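Local coordinates for protein probable adenylyl-sulfate kinase (Aeropyrum pernix, PDB 2YVU) that probably catalyses the ATP-dependent phosphorylation of adenosine 5'-phosphosulfate to 3'-phosphoadenylyl sulfate, the activated form of sulfate, at residues A[28-33]-A[87-92]; A[34-39]-A[176-181]; A[98-103]-A[151-156]. All coordinates share one frame; numbering follows the deposited sequence.

Contact 1: residues A[28-33]-A[87-92]; sequences TIATRL and IVICSF
Where Ala30 faces Ile89, the helix of 28-33 lies over strand 87-91 with the two segment axes 8.5 Å apart and running nearly antiparallel, 163° between their directions. The nearest backbones meet at the same pair, the CA atoms of Ala30 and Ile89 being 6.3 Å apart, a closeness that the small alanine permits. The interface is hydrophobic and is carried chiefly by Ile89, whose two branches serve different partners. Its CG2 methyl meets the methyl of the alanine, Ala30 CB to Ile89 CG2 measuring 3.7 Å. The longer branch has CG1 anti to the carbonyl carbon (chi1 -58°), which carries CD1 to Leu33, one turn further along the helix; there Leu33 CD2 lies 3.8 Å from Ile89 CD1, and the two side chains cross obliquely. This is the packing of a P-loop NTPase core: the helix that follows the Walker A loop, which is thought to bind ATP, rests on the parallel sheet, and strand 87-91 runs between strands 44-48 and 14-19. Ala30 also touches Leu18 of strand 14-19, so this helix spans two neighbouring strands. On its other flank Leu33 packs against Leu177 of helix 170-184. Toward the C-terminal end of the strand the contact thins, with Ala30 CB 4.5 Å from Ser91 CB. Here the chemistry turns polar: the Ser91 hydroxyl, swung anti to its own backbone nitrogen (chi1 178°), is hydrogen-bonded to OG1 of Thr27, a residue of the probable nucleotide-binding loop.

Contact 2: residues A[34-39]-A[176-181]; sequences ADLLQK and YLYSLV
Leu36 brings its CD1 methyl obliquely to the Tyr178 ring, 3.6 Å from Tyr178 CD2. Leu36 CB stands a little farther from the same ring carbon, so the leucine touches the inner half of the tyrosine, near its root. Farther along the ring Leu37 takes over, again at an oblique approach, with its CD2 methyl 4.2 Å from Tyr178 CE2. That methyl is shared: Leu37 CD2 is also 4.3 Å from Val181 CG1, one turn on from the tyrosine. Two neighbouring helices on one side of the parallel sheet, 26-39 and 170-184, are joined here, their segments crossing at -46° with axes 11.0 Å apart. At this spacing the side chains, above all Tyr178, bridge the groove. Tyr178 reaches across because its ring is set anti to the backbone nitrogen (chi1 169°), and its hydroxyl is hydrogen-bonded to Glu40, just beyond the segment. The buried side of the contact is apolar, with Leu37 continuing onto Val44 of strand 44-48 and Val181 onto Leu33.

Contact 3: residues A[98-103]-A[151-156]; sequences QARNMV and DPYEPP
A guanidinium group gripping a main-chain carbonyl makes this contact, in which Arg100 of helix 97-109 holds the loop between helix 147-150 and strand 161-164. The acceptor is Glu154 O. Arg100 NH2 donates the stronger bond, 2.8 Å from Glu154 O, with an N-H...O angle of 150°; the nitrogen sits nearly in line with the carbonyl, and the oxygen lies close to the guanidinium plane, slightly tilted from it. Arg100 NH1 adds a weak second bond to Glu154 O at 3.2 Å, making an unequal fork on one oxygen. The bend of the arginine chain at its third torsion (chi3 -54°) turns the group to face the loop.

Around this grip the loop packs closely. Pro156 brings its CG to 3.5 Å from Arg100 NH2, the two side chains crossing at about a right angle. Tyr153 likewise comes across the arginine at about a right angle, its hydroxyl oxygen over one face of the guanidinium toward the rim, with the ring plane only 24° from that of the arginine. That hydroxyl is itself hydrogen-bonded to Thr19, and the tyrosine touches Leu21 of the probable ATP-binding loop. The carboxylate of Glu154 turns instead to the backbone nitrogen of Lys97, at the start of the same helix.

Arg100 has further partners: NE forms a salt bridge with Glu116 of strand 114-120, and NH1 is hydrogen-bonded to the carbonyl of Ser94, the probable phosphoserine intermediate. A leucine here would probably leave the Glu154 carbonyl without its two donors and Glu116 without its charged mate. With its charge probably balanced by Glu116 and its N-H groups divided among several acceptors, the buried guanidinium is likely to be held firmly, tying the loop to the region around Ser94.

In the fold
From the N terminus, strand 14-19 leads through the P-loop into helix 26-39, which supplies the first segments of both contact 1 and contact 2. Contact 1 closes first, when the chain returns as strand 87-91 packed against that helix. The chain then passes into helix 97-109, where contact 3 opens, and closes it in the loop before strand 161-164. Contact 2 closes last, at helix 170-184; it crosses contact 1 and encloses contact 3. Contacts 1 and 2 touch, partly through Ile89 against Ala34, uniting sheet and both helices on one side. Contact 3 lies across the chain's centre from contact 2, their centres about 24 Å apart, and joins helix 97-109 to the 151-156 loop.

Contact 1: residues A[28-33]-A[87-92]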
loop_
_atom_site.group_PDB
_atom_site.type_symbol
_atom_site.label_atom_id
_atom_site.label_comp_id
_atom_site.label_asym_id
_atom_site.label_seq_id
_atom_site.Cartn_x
_atom_site.Cartn_y
_atom_site.Cartn_z
ATOM N N THR A 28 -8.849 18.896 0.521
ATOM C CA THR A 28 -9.553 19.552 -0.584
ATOM C C THR A 28 -8.541 19.809 -1.718
ATOM O O THR A 28 -8.821 19.564 -2.900
ATOM C CB THR A 28 -10.093 20.922 -0.186
ATOM O OG1 THR A 28 -10.719 20.840 1.093
ATOM C CG2 THR A 28 -11.098 21.398 -1.223
ATOM N N ILE A 29 -7.373 20.333 -1.348
ATOM C CA ILE A 29 -6.328 20.607 -2.333
ATOM C C ILE A 29 -5.912 19.317 -3.050
ATOM O O ILE A 29 -5.818 19.288 -4.285
ATOM C CB ILE A 29 -5.077 21.246 -1.669
ATOM C CG1 ILE A 29 -5.426 22.671 -1.208
ATOM C CG2 ILE A 29 -3.876 21.225 -2.650
ATOM C CD1 ILE A 29 -4.333 23.335 -0.378
ATOM N N ALA A 30 -5.671 18.254 -2.286
ATOM C CA ALA A 30 -5.274 16.969 -2.884
ATOM C C ALA A 30 -6.288 16.466 -3.932
ATOM O O ALA A 30 -5.931 16.067 -5.030
ATOM C CB ALA A 30 -5.136 15.919 -1.795
ATOM N N THR A 31 -7.558 16.497 -3.574
ATOM C CA THR A 31 -8.608 16.009 -4.460
ATOM C C THR A 31 -8.813 16.836 -5.727
ATOM O O THR A 31 -9.072 16.294 -6.800
ATOM C CB THR A 31 -9.941 15.910 -3.680
ATOM O OG1 THR A 31 -9.787 14.956 -2.618
ATOM C CG2 THR A 31 -11.056 15.449 -4.595
ATOM N N ARG A 32 -8.724 18.150 -5.595
ATOM C CA ARG A 32 -8.882 19.023 -6.742
ATOM C C ARG A 32 -7.680 18.859 -7.649
ATOM O O ARG A 32 -7.826 18.811 -8.877
ATOM C CB ARG A 32 -9.073 20.463 -6.264
ATOM C CG ARG A 32 -10.403 20.589 -5.508
ATOM C CD ARG A 32 -10.615 21.903 -4.786
ATOM N NE ARG A 32 -10.676 23.053 -5.676
ATOM C CZ ARG A 32 -11.661 23.950 -5.669
ATOM N NH1 ARG A 32 -12.675 23.825 -4.823
ATOM N NH2 ARG A 32 -11.615 24.990 -6.489
ATOM N N LEU A 33 -6.492 18.727 -7.063
ATOM C CA LEU A 33 -5.324 18.521 -7.897
ATOM C C LEU A 33 -5.460 17.179 -8.613
ATOM O O LEU A 33 -5.180 17.058 -9.803
ATOM C CB LEU A 33 -4.037 18.534 -7.071
ATOM C CG LEU A 33 -2.800 18.129 -7.888
ATOM C CD1 LEU A 33 -2.495 19.162 -8.939
ATOM C CD2 LEU A 33 -1.597 17.953 -6.961
ATOM N N ILE A 87 1.181 9.024 -10.040
ATOM C CA ILE A 87 1.381 10.280 -9.332
ATOM C C ILE A 87 0.641 10.067 -8.014
ATOM O O ILE A 87 -0.586 9.935 -8.001
ATOM C CB ILE A 87 0.756 11.468 -10.105
ATOM C CG1 ILE A 87 1.543 11.712 -11.411
ATOM C CG2 ILE A 87 0.765 12.728 -9.215
ATOM C CD1 ILE A 87 0.953 12.812 -12.311
ATOM N N VAL A 88 1.381 10.015 -6.911
ATOM C CA VAL A 88 0.760 9.758 -5.617
ATOM C C VAL A 88 0.623 11.015 -4.805
ATOM O O VAL A 88 1.624 11.615 -4.421
ATOM C CB VAL A 88 1.580 8.773 -4.809
ATOM C CG1 VAL A 88 0.763 8.284 -3.563
ATOM C CG2 VAL A 88 1.991 7.616 -5.710
ATOM N N ILE A 89 -0.612 11.429 -4.566
ATOM C CA ILE A 89 -0.845 12.637 -3.778
ATOM C C ILE A 89 -1.230 12.212 -2.364
ATOM O O ILE A 89 -2.236 11.517 -2.150
ATOM C CB ILE A 89 -1.940 13.503 -4.432
ATOM C CG1 ILE A 89 -1.504 13.871 -5.864
ATOM C CG2 ILE A 89 -2.163 14.785 -3.626
ATOM C CD1 ILE A 89 -2.666 14.316 -6.764
ATOM N N CYS A 90 -0.411 12.610 -1.394
ATOM C CA CYS A 90 -0.650 12.224 -0.007
ATOM C C CYS A 90 -1.075 13.357 0.917
ATOM O O CYS A 90 -0.500 14.442 0.889
ATOM C CB CYS A 90 0.608 11.575 0.580
ATOM S SG CYS A 90 1.147 10.094 -0.217
ATOM N N SER A 91 -2.067 13.080 1.756
ATOM C CA SER A 91 -2.564 14.056 2.716
ATOM C C SER A 91 -2.704 13.365 4.057
ATOM O O SER A 91 -3.693 12.664 4.316
ATOM C CB SER A 91 -3.930 14.598 2.310
ATOM O OG SER A 91 -4.362 15.491 3.318
ATOM N N PHE A 92 -1.716 13.555 4.916
ATOM C CA PHE A 92 -1.753 12.895 6.204
ATOM C C PHE A 92 -1.429 13.790 7.378
ATOM O O PHE A 92 -0.953 14.906 7.210
ATOM C CB PHE A 92 -0.776 11.719 6.213
ATOM C CG PHE A 92 -1.224 10.566 5.388
ATOM C CD1 PHE A 92 -0.838 10.458 4.060
ATOM C CD2 PHE A 92 -2.085 9.611 5.927
ATOM C CE1 PHE A 92 -1.299 9.407 3.266
ATOM C CE2 PHE A 92 -2.555 8.553 5.142
ATOM C CZ PHE A 92 -2.159 8.449 3.808
#

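Contact 2: residues A[34-39]-A[176-181]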
loop_
_atom_site.group_PDB
_atom_site.type_symbol
_atom_site.label_atom_id
_atom_site.label_comp_id
_atom_site.label_asym_id
_atom_site.label_seq_id
_atom_site.Cartn_x
_atom_site.Cartn_y
_atom_site.Cartn_z
ATOM N N ALA A 34 -5.903 16.168 -7.880
ATOM C CA ALA A 34 -6.051 14.840 -8.454
ATOM C C ALA A 34 -7.048 14.859 -9.613
ATOM O O ALA A 34 -6.824 14.233 -10.655
ATOM C CB ALA A 34 -6.505 13.862 -7.370
ATOM N N ASP A 35 -8.150 15.575 -9.437
ATOM C CA ASP A 35 -9.151 15.656 -10.502
ATOM C C ASP A 35 -8.522 16.241 -11.778
ATOM O O ASP A 35 -8.750 15.738 -12.876
ATOM C CB ASP A 35 -10.328 16.527 -10.056
ATOM C CG ASP A 35 -11.536 16.370 -10.955
ATOM O OD1 ASP A 35 -11.935 15.210 -11.188
ATOM O OD2 ASP A 35 -12.090 17.392 -11.427
ATOM N N LEU A 36 -7.722 17.298 -11.627
ATOM C CA LEU A 36 -7.064 17.937 -12.770
ATOM C C LEU A 36 -6.153 17.007 -13.573
ATOM O O LEU A 36 -6.203 16.963 -14.807
ATOM C CB LEU A 36 -6.227 19.132 -12.300
ATOM C CG LEU A 36 -6.896 20.401 -11.749
ATOM C CD1 LEU A 36 -5.806 21.410 -11.359
ATOM C CD2 LEU A 36 -7.823 21.020 -12.787
ATOM N N LEU A 37 -5.297 16.282 -12.870
ATOM C CA LEU A 37 -4.362 15.376 -13.511
ATOM C C LEU A 37 -5.040 14.165 -14.135
ATOM O O LEU A 37 -4.646 13.718 -15.200
ATOM C CB LEU A 37 -3.313 14.922 -12.496
ATOM C CG LEU A 37 -2.506 16.069 -11.909
ATOM C CD1 LEU A 37 -1.808 15.596 -10.652
ATOM C CD2 LEU A 37 -1.488 16.574 -12.959
ATOM N N GLN A 38 -6.038 13.615 -13.458
ATOM C CA GLN A 38 -6.733 12.466 -14.015
ATOM C C GLN A 38 -7.406 12.899 -15.312
ATOM O O GLN A 38 -7.239 12.254 -16.345
ATOM C CB GLN A 38 -7.754 11.910 -13.013
ATOM C CG GLN A 38 -7.090 11.228 -11.812
ATOM C CD GLN A 38 -8.083 10.725 -10.762
ATOM O OE1 GLN A 38 -9.174 11.275 -10.606
ATOM N NE2 GLN A 38 -7.691 9.691 -10.021
ATOM N N LYS A 39 -8.141 14.008 -15.274
ATOM C CA LYS A 39 -8.798 14.491 -16.486
ATOM C C LYS A 39 -7.798 14.667 -17.626
ATOM O O LYS A 39 -8.168 14.607 -18.791
ATOM C CB LYS A 39 -9.552 15.789 -16.203
ATOM C CG LYS A 39 -10.868 15.553 -15.471
ATOM C CD LYS A 39 -11.518 16.866 -15.047
ATOM C CE LYS A 39 -12.884 16.646 -14.398
ATOM N NZ LYS A 39 -13.524 17.942 -13.983
ATOM N N TYR A 176 -1.390 26.715 -8.264
ATOM C CA TYR A 176 0.026 26.926 -7.978
ATOM C C TYR A 176 0.728 25.586 -7.810
ATOM O O TYR A 176 1.848 25.412 -8.284
ATOM C CB TYR A 176 0.162 27.789 -6.714
ATOM C CG TYR A 176 1.543 28.354 -6.399
ATOM C CD1 TYR A 176 2.330 28.961 -7.387
ATOM C CD2 TYR A 176 2.029 28.345 -5.088
ATOM C CE1 TYR A 176 3.554 29.547 -7.076
ATOM C CE2 TYR A 176 3.260 28.928 -4.760
ATOM C CZ TYR A 176 4.016 29.529 -5.761
ATOM O OH TYR A 176 5.232 30.097 -5.434
ATOM N N LEU A 177 0.064 24.638 -7.143
ATOM C CA LEU A 177 0.628 23.294 -6.902
ATOM C C LEU A 177 0.704 22.523 -8.211
ATOM O O LEU A 177 1.651 21.785 -8.467
ATOM C CB LEU A 177 -0.263 22.495 -5.923
ATOM C CG LEU A 177 0.324 21.499 -4.892
ATOM C CD1 LEU A 177 -0.681 20.384 -4.607
ATOM C CD2 LEU A 177 1.626 20.917 -5.354
ATOM N N TYR A 178 -0.333 22.688 -9.022
ATOM C CA TYR A 178 -0.403 22.036 -10.318
ATOM C C TYR A 178 0.771 22.451 -11.197
ATOM O O TYR A 178 1.308 21.625 -11.919
ATOM C CB TYR A 178 -1.738 22.383 -10.994
ATOM C CG TYR A 178 -1.828 21.978 -12.457
ATOM C CD1 TYR A 178 -1.212 22.742 -13.452
ATOM C CD2 TYR A 178 -2.536 20.837 -12.846
ATOM C CE1 TYR A 178 -1.298 22.388 -14.789
ATOM C CE2 TYR A 178 -2.628 20.468 -14.194
ATOM C CZ TYR A 178 -2.006 21.251 -15.153
ATOM O OH TYR A 178 -2.083 20.908 -16.472
ATOM N N SER A 179 1.180 23.718 -11.138
ATOM C CA SER A 179 2.307 24.182 -11.964
ATOM C C SER A 179 3.618 23.521 -11.556
ATOM O O SER A 179 4.432 23.174 -12.417
ATOM C CB SER A 179 2.457 25.702 -11.875
ATOM O OG SER A 179 1.351 26.361 -12.468
ATOM N N LEU A 180 3.823 23.344 -10.248
ATOM C CA LEU A 180 5.039 22.697 -9.731
ATOM C C LEU A 180 5.018 21.229 -10.189
ATOM O O LEU A 180 6.006 20.713 -10.726
ATOM C CB LEU A 180 5.078 22.748 -8.185
ATOM C CG LEU A 180 6.395 22.658 -7.374
ATOM C CD1 LEU A 180 6.188 21.817 -6.095
ATOM C CD2 LEU A 180 7.496 22.047 -8.200
ATOM N N VAL A 181 3.886 20.560 -9.986
ATOM C CA VAL A 181 3.768 19.157 -10.386
ATOM C C VAL A 181 4.064 18.986 -11.881
ATOM O O VAL A 181 4.859 18.132 -12.271
ATOM C CB VAL A 181 2.343 18.605 -10.095
ATOM C CG1 VAL A 181 2.127 17.302 -10.843
ATOM C CG2 VAL A 181 2.179 18.355 -8.580
#

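Contact 3: residues A[98-103]-A[151-156]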
loop_
_atom_site.group_PDB
_atom_site.type_symbol
_atom_site.label_atom_id
_atom_site.label_comp_id
_atom_site.label_asym_id
_atom_site.label_seq_id
_atom_site.Cartn_x
_atom_site.Cartn_y
_atom_site.Cartn_z
ATOM N N GLN A 98 10.934 14.894 11.696
ATOM C CA GLN A 98 11.654 13.635 11.650
ATOM C C GLN A 98 10.835 12.580 10.941
ATOM O O GLN A 98 11.344 11.848 10.084
ATOM C CB GLN A 98 11.982 13.172 13.075
ATOM C CG GLN A 98 12.668 11.792 13.185
ATOM C CD GLN A 98 11.692 10.610 13.071
ATOM O OE1 GLN A 98 10.603 10.621 13.655
ATOM N NE2 GLN A 98 12.097 9.577 12.331
ATOM N N ALA A 99 9.558 12.505 11.300
ATOM C CA ALA A 99 8.657 11.533 10.698
ATOM C C ALA A 99 8.549 11.779 9.198
ATOM O O ALA A 99 8.629 10.850 8.405
ATOM C CB ALA A 99 7.281 11.625 11.363
ATOM N N ARG A 100 8.376 13.037 8.814
ATOM C CA ARG A 100 8.277 13.385 7.406
ATOM C C ARG A 100 9.610 13.162 6.668
ATOM O O ARG A 100 9.616 12.835 5.484
ATOM C CB ARG A 100 7.812 14.843 7.247
ATOM C CG ARG A 100 6.389 15.089 7.775
ATOM C CD ARG A 100 5.774 16.370 7.207
ATOM N NE ARG A 100 6.636 17.527 7.429
ATOM C CZ ARG A 100 6.689 18.232 8.554
ATOM N NH1 ARG A 100 5.912 17.917 9.595
ATOM N NH2 ARG A 100 7.540 19.246 8.647
ATOM N N ASN A 101 10.736 13.324 7.364
ATOM C CA ASN A 101 12.045 13.100 6.741
ATOM C C ASN A 101 12.240 11.610 6.460
ATOM O O ASN A 101 12.832 11.224 5.457
ATOM C CB ASN A 101 13.165 13.622 7.654
ATOM C CG ASN A 101 13.140 15.136 7.787
ATOM O OD1 ASN A 101 13.917 15.713 8.551
ATOM N ND2 ASN A 101 12.238 15.793 7.038
ATOM N N MET A 102 11.737 10.784 7.361
ATOM C CA MET A 102 11.795 9.332 7.214
ATOM C C MET A 102 10.934 8.913 5.996
ATOM O O MET A 102 11.306 8.031 5.223
ATOM C CB MET A 102 11.283 8.693 8.506
ATOM C CG MET A 102 11.167 7.195 8.478
ATOM S SD MET A 102 9.597 6.663 7.785
ATOM C CE MET A 102 8.484 6.890 9.208
ATOM N N VAL A 103 9.786 9.563 5.814
ATOM C CA VAL A 103 8.927 9.252 4.668
ATOM C C VAL A 103 9.671 9.652 3.387
ATOM O O VAL A 103 9.770 8.862 2.451
ATOM C CB VAL A 103 7.598 10.011 4.737
ATOM C CG1 VAL A 103 6.845 9.856 3.419
ATOM C CG2 VAL A 103 6.755 9.468 5.887
ATOM N N ASP A 151 0.025 17.631 19.771
ATOM C CA ASP A 151 1.327 17.399 19.143
ATOM C C ASP A 151 1.733 18.598 18.309
ATOM O O ASP A 151 1.627 18.572 17.084
ATOM C CB ASP A 151 1.275 16.166 18.243
ATOM C CG ASP A 151 1.108 14.878 19.022
ATOM O OD1 ASP A 151 2.126 14.359 19.540
ATOM O OD2 ASP A 151 -0.044 14.392 19.123
ATOM N N PRO A 152 2.239 19.652 18.959
ATOM C CA PRO A 152 2.650 20.857 18.236
ATOM C C PRO A 152 3.245 20.579 16.851
ATOM O O PRO A 152 4.204 19.821 16.698
ATOM C CB PRO A 152 3.624 21.536 19.213
ATOM C CG PRO A 152 4.028 20.435 20.148
ATOM C CD PRO A 152 2.775 19.659 20.329
ATOM N N TYR A 153 2.641 21.200 15.843
ATOM C CA TYR A 153 3.056 21.028 14.460
ATOM C C TYR A 153 4.409 21.660 14.176
ATOM O O TYR A 153 4.652 22.803 14.540
ATOM C CB TYR A 153 2.000 21.643 13.544
ATOM C CG TYR A 153 2.319 21.517 12.079
ATOM C CD1 TYR A 153 2.163 20.302 11.417
ATOM C CD2 TYR A 153 2.856 22.595 11.372
ATOM C CE1 TYR A 153 2.540 20.156 10.099
ATOM C CE2 TYR A 153 3.243 22.459 10.045
ATOM C CZ TYR A 153 3.084 21.228 9.415
ATOM O OH TYR A 153 3.504 21.063 8.118
ATOM N N GLU A 154 5.275 20.924 13.490
ATOM C CA GLU A 154 6.598 21.425 13.139
ATOM C C GLU A 154 6.657 21.690 11.642
ATOM O O GLU A 154 6.755 20.752 10.839
ATOM C CB GLU A 154 7.657 20.388 13.535
ATOM C CG GLU A 154 7.400 19.818 14.914
ATOM C CD GLU A 154 8.506 18.923 15.396
ATOM O OE1 GLU A 154 8.911 18.022 14.639
ATOM O OE2 GLU A 154 8.961 19.113 16.540
ATOM N N PRO A 155 6.615 22.969 11.240
ATOM C CA PRO A 155 6.656 23.296 9.812
ATOM C C PRO A 155 7.894 22.757 9.110
ATOM O O PRO A 155 8.936 22.600 9.728
ATOM C CB PRO A 155 6.617 24.827 9.805
ATOM C CG PRO A 155 5.911 25.158 11.066
ATOM C CD PRO A 155 6.509 24.191 12.051
ATOM N N PRO A 156 7.787 22.446 7.806
ATOM C CA PRO A 156 8.944 21.931 7.065
ATOM C C PRO A 156 10.014 23.026 6.991
ATOM O O PRO A 156 9.682 24.201 6.808
ATOM C CB PRO A 156 8.363 21.621 5.681
ATOM C CG PRO A 156 6.918 21.408 5.949
ATOM C CD PRO A 156 6.591 22.459 6.954
#